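PDB 3GO2: putative L-alanine-DL-glutamate epimerase from Burkholderia xenovorans, which probably catalyses a racemisation or epimerisation, as a magnesium-binding member of the mandelate racemase/muconate lactonizing enzyme family. Local coordinates for residues A[17-21]-A[319-323]; A[166-171]-A[193-197]; A[263-269]-A[285-290]. All blocks are in the same frame, centred on the assembly; numbering follows the deposited sequence.

Contact 1: A[17-21]-A[319-323]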
loop_
_atom_site.group_PDB
_atom_site.type_symbol
_atom_site.label_atom_id
_atom_site.label_comp_id
_atom_site.label_asym_id
_atom_site.label_seq_id
_atom_site.Cartn_x
_atom_site.Cartn_y
_atom_site.Cartn_z
ATOM N N TRP A 17 -27.207 -13.581 38.184
ATOM C CA TRP A 17 -25.981 -12.787 38.323
ATOM C C TRP A 17 -25.988 -11.574 37.402
ATOM O O TRP A 17 -25.010 -10.833 37.301
ATOM C CB TRP A 17 -24.769 -13.670 38.017
ATOM C CG TRP A 17 -24.823 -14.282 36.652
ATOM C CD1 TRP A 17 -25.526 -15.384 36.279
ATOM C CD2 TRP A 17 -24.140 -13.827 35.482
ATOM N NE1 TRP A 17 -25.332 -15.642 34.951
ATOM C CE2 TRP A 17 -24.493 -14.697 34.433
ATOM C CE3 TRP A 17 -23.282 -12.762 35.215
ATOM C CZ2 TRP A 17 -23.985 -14.556 33.146
ATOM C CZ3 TRP A 17 -22.783 -12.615 33.937
ATOM C CH2 TRP A 17 -23.144 -13.495 32.914
ATOM N N ARG A 18 -27.122 -11.387 36.723
ATOM C CA ARG A 18 -27.356 -10.306 35.822
ATOM C C ARG A 18 -28.876 -10.189 35.661
ATOM O O ARG A 18 -29.627 -10.996 36.191
ATOM C CB ARG A 18 -26.695 -10.580 34.464
ATOM C CG ARG A 18 -27.181 -11.870 33.839
ATOM C CD ARG A 18 -26.540 -12.128 32.477
ATOM N NE ARG A 18 -26.964 -13.436 31.964
ATOM C CZ ARG A 18 -26.635 -13.917 30.769
ATOM N NH1 ARG A 18 -25.852 -13.211 29.943
ATOM N NH2 ARG A 18 -27.075 -15.121 30.403
ATOM N N ASN A 19 -29.315 -9.196 34.903
ATOM C CA ASN A 19 -30.719 -9.064 34.578
ATOM C C ASN A 19 -30.949 -9.311 33.108
ATOM O O ASN A 19 -30.025 -9.180 32.292
ATOM C CB ASN A 19 -31.193 -7.662 34.907
ATOM C CG ASN A 19 -31.102 -7.366 36.388
ATOM O OD1 ASN A 19 -31.432 -8.224 37.210
ATOM N ND2 ASN A 19 -30.668 -6.160 36.732
ATOM N N TYR A 20 -32.189 -9.623 32.771
ATOM C CA TYR A 20 -32.624 -9.580 31.382
ATOM C C TYR A 20 -33.395 -8.303 31.167
ATOM O O TYR A 20 -34.055 -7.831 32.074
ATOM C CB TYR A 20 -33.569 -10.711 31.060
ATOM C CG TYR A 20 -33.000 -12.103 31.045
ATOM C CD1 TYR A 20 -31.645 -12.364 30.806
ATOM C CD2 TYR A 20 -33.853 -13.189 31.176
ATOM C CE1 TYR A 20 -31.171 -13.648 30.768
ATOM C CE2 TYR A 20 -33.375 -14.468 31.125
ATOM C CZ TYR A 20 -32.039 -14.692 30.917
ATOM O OH TYR A 20 -31.592 -15.995 30.853
ATOM N N HIS A 21 -33.337 -7.763 29.955
ATOM C CA HIS A 21 -34.122 -6.608 29.585
ATOM C C HIS A 21 -34.899 -6.860 28.299
ATOM O O HIS A 21 -34.448 -7.598 27.435
ATOM C CB HIS A 21 -33.221 -5.389 29.351
ATOM C CG HIS A 21 -32.379 -5.017 30.529
ATOM N ND1 HIS A 21 -32.667 -3.923 31.319
ATOM C CD2 HIS A 21 -31.234 -5.550 31.020
ATOM C CE1 HIS A 21 -31.745 -3.809 32.260
ATOM N NE2 HIS A 21 -30.868 -4.783 32.106
ATOM N N ASN A 319 -24.721 -15.132 21.115
ATOM C CA ASN A 319 -25.974 -15.520 21.738
ATOM C C ASN A 319 -25.722 -16.155 23.082
ATOM O O ASN A 319 -25.378 -17.329 23.142
ATOM C CB ASN A 319 -26.702 -16.505 20.824
ATOM C CG ASN A 319 -28.061 -16.882 21.347
ATOM O OD1 ASN A 319 -28.864 -16.014 21.652
ATOM N ND2 ASN A 319 -28.316 -18.178 21.476
ATOM N N PHE A 320 -25.888 -15.378 24.147
ATOM C CA PHE A 320 -25.585 -15.854 25.498
ATOM C C PHE A 320 -26.506 -15.224 26.556
ATOM O O PHE A 320 -26.125 -14.999 27.707
ATOM C CB PHE A 320 -24.088 -15.680 25.808
ATOM C CG PHE A 320 -23.668 -14.280 26.129
ATOM C CD1 PHE A 320 -23.231 -13.950 27.421
ATOM C CD2 PHE A 320 -23.702 -13.283 25.167
ATOM C CE1 PHE A 320 -22.832 -12.645 27.713
ATOM C CE2 PHE A 320 -23.314 -11.987 25.477
ATOM C CZ PHE A 320 -22.897 -11.673 26.734
ATOM N N TYR A 321 -27.743 -14.981 26.147
ATOM C CA TYR A 321 -28.711 -14.285 26.965
ATOM C C TYR A 321 -29.902 -15.232 27.190
ATOM O O TYR A 321 -29.723 -16.450 27.334
ATOM C CB TYR A 321 -29.144 -13.021 26.224
ATOM C CG TYR A 321 -28.029 -12.195 25.573
ATOM C CD1 TYR A 321 -27.319 -11.260 26.321
ATOM C CD2 TYR A 321 -27.736 -12.320 24.192
ATOM C CE1 TYR A 321 -26.301 -10.442 25.724
ATOM C CE2 TYR A 321 -26.709 -11.533 23.570
ATOM C CZ TYR A 321 -26.008 -10.588 24.355
ATOM O OH TYR A 321 -25.021 -9.774 23.798
ATOM N N GLY A 322 -31.119 -14.695 27.193
ATOM C CA GLY A 322 -32.308 -15.501 27.443
ATOM C C GLY A 322 -32.877 -16.164 26.202
ATOM O O GLY A 322 -32.340 -16.039 25.091
ATOM N N HIS A 323 -33.995 -16.868 26.382
ATOM C CA HIS A 323 -34.597 -17.601 25.255
ATOM C C HIS A 323 -35.001 -16.703 24.112
ATOM O O HIS A 323 -34.943 -17.118 22.970
ATOM C CB HIS A 323 -35.844 -18.396 25.675
ATOM C CG HIS A 323 -35.551 -19.627 26.466
ATOM N ND1 HIS A 323 -34.324 -20.257 26.465
ATOM C CD2 HIS A 323 -36.351 -20.359 27.283
ATOM C CE1 HIS A 323 -34.385 -21.329 27.232
ATOM N NE2 HIS A 323 -35.604 -21.412 27.743
HETATM O O HOH W 1 -27.606 -17.679 28.648
#
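Arg-18, just before strand 19-27, makes the main polar link. Extended beyond CB, it turns its guanidinium edge to Phe-320: Arg-18 NH1 and Arg-18 NH2 each donate to Phe-320 O at 2.9 Å. The long, forked arginine suits this place, spanning the gap and presenting two N-H groups to one carbonyl. Water 1 extends the link, accepting a weak bond from Arg-18 NH2 (3.1 Å) and donating to Tyr-321 O (2.8 Å). Two residues on, the ring of Tyr-20 fills the space beside Gly-322, with OH 3.5 Å from Gly-322 CA. A beta carbon there would come 3.0 Å from Tyr-20 CE2, so glycine suits the fit; the hydroxyl is bonded to Glu-352. The contact joins the N-terminal capping domain to a barrel loop whose Phe-320 lies against His-125, which binds fumarate and 2-oxoglutarate in other structures of this protein. Gly-322 sits at the N-cap position of helix 323-335, its N hydrogen-bonded to Glu-36 of strand 32-37, which pairs with strand 19-27.

Contact 2: A[166-171]-A[193-197]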
loop_
_atom_site.group_PDB
_atom_site.type_symbol
_atom_site.label_atom_id
_atom_site.label_comp_id
_atom_site.label_asym_id
_atom_site.label_seq_id
_atom_site.Cartn_x
_atom_site.Cartn_y
_atom_site.Cartn_z
ATOM N N ILE A 166 -10.778 -18.680 29.910
ATOM C CA ILE A 166 -9.473 -18.851 30.559
ATOM C C ILE A 166 -9.660 -19.054 32.066
ATOM O O ILE A 166 -10.270 -18.207 32.744
ATOM C CB ILE A 166 -8.537 -17.641 30.345
ATOM C CG1 ILE A 166 -8.531 -17.190 28.878
ATOM C CG2 ILE A 166 -7.087 -17.980 30.832
ATOM C CD1 ILE A 166 -7.800 -15.864 28.647
ATOM N N PHE A 167 -9.097 -20.162 32.569
ATOM C CA PHE A 167 -9.228 -20.538 33.966
ATOM C C PHE A 167 -7.909 -20.905 34.604
ATOM O O PHE A 167 -7.080 -21.591 34.000
ATOM C CB PHE A 167 -10.220 -21.695 34.133
ATOM C CG PHE A 167 -11.609 -21.286 33.864
ATOM C CD1 PHE A 167 -12.335 -20.618 34.839
ATOM C CD2 PHE A 167 -12.173 -21.461 32.611
ATOM C CE1 PHE A 167 -13.604 -20.184 34.559
ATOM C CE2 PHE A 167 -13.452 -21.013 32.356
ATOM C CZ PHE A 167 -14.143 -20.383 33.339
ATOM N N ILE A 168 -7.773 -20.431 35.846
ATOM C CA ILE A 168 -6.621 -20.694 36.690
ATOM C C ILE A 168 -7.000 -21.750 37.734
ATOM O O ILE A 168 -7.868 -21.509 38.603
ATOM C CB ILE A 168 -6.167 -19.432 37.426
ATOM C CG1 ILE A 168 -5.977 -18.261 36.448
ATOM C CG2 ILE A 168 -4.883 -19.750 38.282
ATOM C CD1 ILE A 168 -5.010 -18.530 35.299
ATOM N N HIS A 169 -6.323 -22.884 37.641
ATOM C CA HIS A 169 -6.613 -24.092 38.434
ATOM C C HIS A 169 -5.614 -24.330 39.566
ATOM O O HIS A 169 -5.960 -24.961 40.567
ATOM C CB HIS A 169 -6.605 -25.335 37.531
ATOM C CG HIS A 169 -7.825 -25.482 36.673
ATOM N ND1 HIS A 169 -8.951 -26.158 37.088
ATOM C CD2 HIS A 169 -8.092 -25.037 35.422
ATOM C CE1 HIS A 169 -9.861 -26.125 36.122
ATOM N NE2 HIS A 169 -9.362 -25.449 35.101
ATOM N N ASP A 170 -4.398 -23.826 39.433
ATOM C CA ASP A 170 -3.311 -24.231 40.339
ATOM C C ASP A 170 -2.853 -23.134 41.296
ATOM O O ASP A 170 -1.726 -23.195 41.820
ATOM C CB ASP A 170 -2.127 -24.797 39.543
ATOM C CG ASP A 170 -1.375 -23.736 38.753
ATOM O OD1 ASP A 170 -1.758 -22.539 38.800
ATOM O OD2 ASP A 170 -0.397 -24.134 38.087
ATOM N N ASP A 171 -3.718 -22.154 41.543
ATOM C CA ASP A 171 -3.417 -21.079 42.466
ATOM C C ASP A 171 -4.648 -20.790 43.302
ATOM O O ASP A 171 -5.288 -19.748 43.179
ATOM C CB ASP A 171 -2.953 -19.825 41.724
ATOM C CG ASP A 171 -2.551 -18.713 42.672
ATOM O OD1 ASP A 171 -1.920 -19.028 43.701
ATOM O OD2 ASP A 171 -2.895 -17.545 42.404
ATOM N N ARG A 193 3.740 -17.573 32.368
ATOM C CA ARG A 193 3.737 -19.002 32.413
ATOM C C ARG A 193 2.532 -19.532 33.138
ATOM O O ARG A 193 2.032 -20.591 32.764
ATOM C CB ARG A 193 4.986 -19.548 33.098
ATOM C CG ARG A 193 6.183 -19.567 32.257
ATOM C CD ARG A 193 7.281 -20.272 33.051
ATOM N NE ARG A 193 8.658 -20.030 32.633
ATOM C CZ ARG A 193 9.092 -19.776 31.405
ATOM N NH1 ARG A 193 8.261 -19.649 30.360
ATOM N NH2 ARG A 193 10.408 -19.613 31.228
ATOM N N LYS A 194 2.068 -18.822 34.153
ATOM C CA LYS A 194 0.904 -19.272 34.912
ATOM C C LYS A 194 -0.334 -19.364 34.028
ATOM O O LYS A 194 -1.073 -20.354 34.065
ATOM C CB LYS A 194 0.637 -18.343 36.101
ATOM C CG LYS A 194 -0.483 -18.828 37.013
ATOM C CD LYS A 194 -0.604 -17.988 38.271
ATOM C CE LYS A 194 -1.730 -16.961 38.160
ATOM N NZ LYS A 194 -2.099 -16.394 39.491
ATOM N N VAL A 195 -0.568 -18.327 33.231
ATOM C CA VAL A 195 -1.714 -18.327 32.323
ATOM C C VAL A 195 -1.578 -19.475 31.333
ATOM O O VAL A 195 -2.525 -20.248 31.081
ATOM C CB VAL A 195 -1.854 -16.965 31.600
ATOM C CG1 VAL A 195 -2.911 -17.050 30.490
ATOM C CG2 VAL A 195 -2.207 -15.865 32.613
ATOM N N LEU A 196 -0.383 -19.620 30.768
ATOM C CA LEU A 196 -0.192 -20.601 29.724
ATOM C C LEU A 196 -0.373 -22.035 30.245
ATOM O O LEU A 196 -1.070 -22.833 29.629
ATOM C CB LEU A 196 1.163 -20.421 29.048
ATOM C CG LEU A 196 1.374 -19.099 28.303
ATOM C CD1 LEU A 196 2.825 -19.000 27.878
ATOM C CD2 LEU A 196 0.450 -19.009 27.099
ATOM N N ARG A 197 0.247 -22.365 31.378
ATOM C CA ARG A 197 0.128 -23.743 31.874
ATOM C C ARG A 197 -1.296 -24.081 32.346
ATOM O O ARG A 197 -1.738 -25.228 32.221
ATOM C CB ARG A 197 1.126 -24.006 32.997
ATOM C CG ARG A 197 0.857 -23.336 34.255
ATOM C CD ARG A 197 1.874 -23.761 35.325
ATOM N NE ARG A 197 1.546 -23.076 36.558
ATOM C CZ ARG A 197 2.200 -22.046 37.078
ATOM N NH1 ARG A 197 3.312 -21.571 36.527
ATOM N NH2 ARG A 197 1.748 -21.513 38.201
#
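This is a strand-to-helix packing contact within a beta-alpha-beta unit of the barrel domain, apolar at the strand and ionic at the loop that follows it. Strand 161-168 leads, after a long excursion, into helix 193-210, which covers it before the chain returns in the parallel strand 215-219. Ile-166 and Ile-168, two residues apart in the chain, supply the branched hydrocarbon that fills the gap to the helix. Ile-166 CG2 lies 4.3 Å from Val-195 CG1, while Ile-168 CD1 comes within 4.4 Å of Val-195 CA; Val-195 is compact enough to let the helix backbone approach. Lys-194 does double duty: its methylenes cover Ile-168, with CE 4.2 Å from Ile-168 CG2, and its ammonium NZ forms a salt bridge with Asp-171 OD2 at 3.2 Å, the hydrogen bond in it being weak. Nearly one turn further along the helix, Arg-197 NE donates almost straight to Asp-170 OD2 at 2.7 Å. A weak second bond runs from Arg-197 NH2 to Asp-170 OD2 at 3.4 Å. The other carboxylate oxygen of Asp-170 accepts from Asn-198. Arg-193 turns elsewhere, forming a salt bridge with Asp-240 of the second subunit. Two acids on the loop facing two bases near the start of the helix balance charge locally, and the exposed position of these acids implies that the ionic pairs border the apolar packing at the surface.

Contact 3: A[263-269]-A[285-290]. With MG (magnesium ion), chain B.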
loop_
_atom_site.group_PDB
_atom_site.type_symbol
_atom_site.label_atom_id
_atom_site.label_comp_id
_atom_site.label_asym_id
_atom_site.label_seq_id
_atom_site.Cartn_x
_atom_site.Cartn_y
_atom_site.Cartn_z
ATOM N N HIS A 263 -4.548 -21.856 14.188
ATOM C CA HIS A 263 -5.968 -22.054 14.439
ATOM C C HIS A 263 -6.829 -20.999 13.765
ATOM O O HIS A 263 -6.407 -19.868 13.597
ATOM C CB HIS A 263 -6.248 -21.929 15.927
ATOM C CG HIS A 263 -5.387 -22.805 16.774
ATOM N ND1 HIS A 263 -5.363 -24.165 16.622
ATOM C CD2 HIS A 263 -4.512 -22.512 17.764
ATOM C CE1 HIS A 263 -4.512 -24.686 17.493
ATOM N NE2 HIS A 263 -3.977 -23.707 18.192
ATOM N N PRO A 264 -8.071 -21.347 13.442
ATOM C CA PRO A 264 -8.992 -20.321 12.946
ATOM C C PRO A 264 -9.204 -19.245 14.001
ATOM O O PRO A 264 -9.336 -19.573 15.187
ATOM C CB PRO A 264 -10.297 -21.108 12.665
ATOM C CG PRO A 264 -9.826 -22.556 12.540
ATOM C CD PRO A 264 -8.675 -22.694 13.461
ATOM N N ILE A 265 -9.229 -17.983 13.580
ATOM C CA ILE A 265 -9.456 -16.851 14.495
ATOM C C ILE A 265 -10.823 -16.273 14.246
ATOM O O ILE A 265 -11.216 -15.998 13.096
ATOM C CB ILE A 265 -8.401 -15.739 14.289
ATOM C CG1 ILE A 265 -6.999 -16.276 14.587
ATOM C CG2 ILE A 265 -8.698 -14.494 15.138
ATOM C CD1 ILE A 265 -6.788 -16.779 15.987
ATOM N N SER A 266 -11.583 -16.111 15.315
ATOM C CA SER A 266 -12.859 -15.424 15.235
ATOM C C SER A 266 -12.807 -14.129 16.029
ATOM O O SER A 266 -12.031 -13.995 16.982
ATOM C CB SER A 266 -13.965 -16.328 15.744
ATOM O OG SER A 266 -13.797 -16.589 17.105
ATOM N N SER A 267 -13.610 -13.163 15.624
ATOM C CA SER A 267 -13.664 -11.875 16.308
ATOM C C SER A 267 -14.941 -11.153 15.920
ATOM O O SER A 267 -15.761 -11.674 15.172
ATOM C CB SER A 267 -12.438 -11.010 15.944
ATOM O OG SER A 267 -12.257 -9.928 16.844
ATOM N N CYS A 268 -15.093 -9.953 16.446
ATOM C CA CYS A 268 -16.032 -8.925 15.966
ATOM C C CYS A 268 -17.351 -8.852 16.732
ATOM O O CYS A 268 -18.189 -8.030 16.353
ATOM C CB CYS A 268 -16.324 -9.021 14.480
ATOM S SG CYS A 268 -14.871 -9.134 13.409
ATOM N N GLU A 269 -17.530 -9.648 17.793
ATOM C CA GLU A 269 -18.815 -9.700 18.481
ATOM C C GLU A 269 -19.230 -8.388 19.126
ATOM O O GLU A 269 -20.398 -8.241 19.507
ATOM C CB GLU A 269 -18.838 -10.808 19.543
ATOM C CG GLU A 269 -18.130 -10.473 20.843
ATOM C CD GLU A 269 -18.130 -11.623 21.812
ATOM O OE1 GLU A 269 -17.867 -11.373 22.981
ATOM O OE2 GLU A 269 -18.421 -12.755 21.423
ATOM N N ALA A 285 -8.099 -9.973 8.984
ATOM C CA ALA A 285 -7.909 -10.215 10.404
ATOM C C ALA A 285 -8.656 -11.449 10.930
ATOM O O ALA A 285 -8.322 -11.922 12.022
ATOM C CB ALA A 285 -8.338 -8.964 11.239
ATOM N N VAL A 286 -9.664 -11.950 10.212
ATOM C CA VAL A 286 -10.502 -13.044 10.766
ATOM C C VAL A 286 -10.783 -14.209 9.819
ATOM O O VAL A 286 -10.946 -14.037 8.606
ATOM C CB VAL A 286 -11.858 -12.546 11.325
ATOM C CG1 VAL A 286 -11.641 -11.516 12.455
ATOM C CG2 VAL A 286 -12.723 -11.994 10.229
ATOM N N ASP A 287 -10.833 -15.408 10.390
ATOM C CA ASP A 287 -11.469 -16.523 9.711
ATOM C C ASP A 287 -12.997 -16.425 9.780
ATOM O O ASP A 287 -13.698 -16.684 8.781
ATOM C CB ASP A 287 -11.016 -17.849 10.304
ATOM C CG ASP A 287 -9.567 -18.140 10.021
ATOM O OD1 ASP A 287 -9.287 -18.774 8.991
ATOM O OD2 ASP A 287 -8.684 -17.699 10.793
ATOM N N VAL A 288 -13.507 -16.128 10.971
ATOM C CA VAL A 288 -14.958 -16.074 11.234
ATOM C C VAL A 288 -15.330 -14.756 11.871
ATOM O O VAL A 288 -14.632 -14.301 12.775
ATOM C CB VAL A 288 -15.362 -17.212 12.164
ATOM C CG1 VAL A 288 -16.850 -17.116 12.541
ATOM C CG2 VAL A 288 -15.033 -18.575 11.507
ATOM N N ALA A 289 -16.412 -14.142 11.400
ATOM C CA ALA A 289 -16.921 -12.918 11.994
ATOM C C ALA A 289 -18.120 -13.208 12.873
ATOM O O ALA A 289 -19.119 -13.757 12.398
ATOM C CB ALA A 289 -17.244 -11.873 10.916
ATOM N N ILE A 290 -17.997 -12.910 14.166
ATOM C CA ILE A 290 -19.105 -13.032 15.100
ATOM C C ILE A 290 -19.930 -11.754 15.035
ATOM O O ILE A 290 -19.374 -10.657 15.140
ATOM C CB ILE A 290 -18.613 -13.324 16.523
ATOM C CG1 ILE A 290 -17.833 -14.655 16.521
ATOM C CG2 ILE A 290 -19.814 -13.419 17.487
ATOM C CD1 ILE A 290 -16.893 -14.782 17.691
HETATM MG MG MG B . -17.205 -14.158 23.200
HETATM O O HOH W 2 -6.324 -19.048 10.868
HETATM O O HOH W 3 -17.660 -13.357 24.733
HETATM O O HOH W 4 -15.220 -13.056 22.477
#
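The side chain of Asp-287 stands in for a strand partner: its OD2 accepts from Ile-265 N at 2.9 Å, almost straight, where a backbone carbonyl would usually serve. Ile-265 O in turn accepts twice, from Asp-287 N (2.8 Å) and Val-288 N (3.1 Å). Regular parallel pairing follows, with Ser-267 N to Val-288 O at 3.2 Å and Ile-290 N to Ser-267 O at 2.7 Å. These are neighbouring strands of the enolase-superfamily barrel, joined by a beta-alpha-beta crossover through helix 273-282. Ser-266 and Val-288 share the face that also meets Trp-243, whereas Ser-267 and Ala-289 face the helices; being small, Ser-267 leaves room for Val-286, whose CG1 lies 3.6 Å from Ser-267 CB. Cys-268 has a positive phi, ending the pairing and leading to Glu-269, whose CB rests 3.5 Å from Ile-290 CG2. Beyond this apolar contact Glu-269 OE2 binds magnesium at 2.6 Å, in a site that includes Asp-219 and Glu-245; waters 3 and 4 are further ligands.

Overall arrangement
From the N terminus, the chain first lays down the antiparallel sheet of the capping domain, where residues 17-21 wait for their partner almost 300 residues later. Inside the loop that contact 1 closes lie both of the others, in series. Contact 2 closes a short loop between a barrel strand and its covering helix; contact 3 then pairs two adjacent strands further round the same sheet. Their centres are 24 Å apart. Last, the chain leaves strand 314-317 and residues 319-323 complete contact 1, tying the barrel to the capping domain. None of the three touches another; contacts 1 and 3 approach to about 6 Å between nearest atoms, close to the magnesium site.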